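PDB 5TED: Lmo0488 protein from Listeria monocytogenes serovar 1/2a, which probably binds DNA as a LysR-type transcriptional regulator and, when its effector-binding domain takes up shikimate, activates genes for protocatechuate biosynthesis. Local coordinates for residues P155-S158 with S159-H162. Sequence-based numbering, arbitrary orientation.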
loop_
_atom_site.group_PDB
_atom_site.type_symbol
_atom_site.label_atom_id
_atom_site.label_comp_id
_atom_site.label_asym_id
_atom_site.label_seq_id
_atom_site.Cartn_x
_atom_site.Cartn_y
_atom_site.Cartn_z
ATOM N N PRO A 155 -0.102 12.147 -6.446
ATOM C CA PRO A 155 -1.257 12.834 -5.854
ATOM C C PRO A 155 -0.896 13.442 -4.511
ATOM O O PRO A 155 -0.155 12.853 -3.721
ATOM C CB PRO A 155 -2.304 11.719 -5.680
ATOM C CG PRO A 155 -1.786 10.533 -6.370
ATOM C CD PRO A 155 -0.284 10.688 -6.487
ATOM N N LYS A 156 -1.471 14.607 -4.224
ATOM C CA LYS A 156 -1.323 15.177 -2.895
ATOM C C LYS A 156 -2.175 14.363 -1.924
ATOM O O LYS A 156 -3.394 14.286 -2.077
ATOM C CB LYS A 156 -1.726 16.647 -2.901
ATOM C CG LYS A 156 -1.356 17.360 -1.607
ATOM C CD LYS A 156 -2.078 18.696 -1.472
ATOM C CE LYS A 156 -1.167 19.739 -0.851
ATOM N NZ LYS A 156 -1.893 20.983 -0.465
ATOM N N ILE A 157 -1.525 13.681 -0.980
ATOM C CA ILE A 157 -2.197 12.820 -0.018
ATOM C C ILE A 157 -1.693 13.173 1.372
ATOM O O ILE A 157 -0.608 13.742 1.543
ATOM C CB ILE A 157 -1.987 11.321 -0.321
ATOM C CG1 ILE A 157 -0.500 10.968 -0.357
ATOM C CG2 ILE A 157 -2.640 10.952 -1.647
ATOM C CD1 ILE A 157 -0.240 9.485 -0.579
ATOM N N SER A 158 -2.511 12.830 2.377
ATOM C CA SER A 158 -2.283 13.330 3.732
ATOM C C SER A 158 -0.955 12.856 4.310
ATOM O O SER A 158 -0.392 13.529 5.180
ATOM C CB SER A 158 -3.447 12.923 4.651
ATOM O OG SER A 158 -3.550 11.515 4.751
ATOM N N SER A 159 -0.457 11.695 3.868
ATOM C CA SER A 159 0.768 11.135 4.430
ATOM C C SER A 159 2.021 11.935 4.069
ATOM O O SER A 159 3.038 11.811 4.759
ATOM C CB SER A 159 0.932 9.696 3.955
ATOM O OG SER A 159 1.023 9.642 2.537
ATOM N N LEU A 160 1.982 12.741 3.005
ATOM C CA LEU A 160 3.190 13.444 2.572
ATOM C C LEU A 160 3.722 14.358 3.675
ATOM O O LEU A 160 4.940 14.510 3.829
ATOM C CB LEU A 160 2.903 14.248 1.288
ATOM C CG LEU A 160 2.365 13.459 0.080
ATOM C CD1 LEU A 160 2.139 14.328 -1.185
ATOM C CD2 LEU A 160 3.235 12.234 -0.247
ATOM N N ALA A 161 2.830 14.941 4.475
ATOM C CA ALA A 161 3.252 15.862 5.527
ATOM C C ALA A 161 4.106 15.198 6.603
ATOM O O ALA A 161 4.739 15.914 7.388
ATOM C CB ALA A 161 2.025 16.511 6.169
ATOM N N HIS A 162 4.182 13.864 6.638
ATOM C CA HIS A 162 4.879 13.156 7.704
ATOM C C HIS A 162 6.181 12.516 7.242
ATOM O O HIS A 162 6.803 11.764 8.000
ATOM C CB HIS A 162 3.933 12.129 8.320
ATOM C CG HIS A 162 2.614 12.722 8.694
ATOM N ND1 HIS A 162 2.489 13.710 9.645
ATOM C CD2 HIS A 162 1.373 12.525 8.187
ATOM C CE1 HIS A 162 1.220 14.071 9.735
ATOM N NE2 HIS A 162 0.523 13.367 8.860
HETATM O O HOH W 1 0.206 15.917 2.841
HETATM O O HOH W 2 -2.542 9.617 3.114
#
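Leu160 lays its isobutyl group back over the chain that leads into its own turn, crossing the side chain of Ile157 at about a right angle, with CG 3.8 Å from Ile157 CG1. A chi1 of -57° turns CG of Leu160 to the side opposite its own carbonyl carbon, and the extended chi2 then carries the CD1 methyl to within 3.7 Å of the carbonyl O of Pro155. Ile157 CG1 stands between its backbone N and carbonyl carbon (chi1 57°), and from there the ethyl arm passes alongside the hydroxyl of Ser159, CD1 lying 3.4 Å from OG. Val82 of strand 69-84 and Val142 of helix 138-146 extend the apolar patch around Leu160.

Beside these side chains the backbone turns tightly, and residues 160-162 are in 3-10 conformation. Leu160 N donates to Ile157 O at 3.1 Å, nearly straight but from above the carbonyl plane. A water gives the same oxygen a second, shorter bond of 2.7 Å and weakly accepts from Ala161 N. A second water joins Ser158 OG to Ser159 N, the latter bond being weak, and His16 holds that hydroxyl as well.

The turn follows strand 152-155, whose last residue, Pro155, lines the shikimate pocket of this effector-binding domain, while at its far end the His162 ring stacks on His162 of the second subunit. With one donor from the backbone and one from water, Ile157 O is well satisfied, and the turn is held by a main-chain bond with the leucine packed on the residues before it.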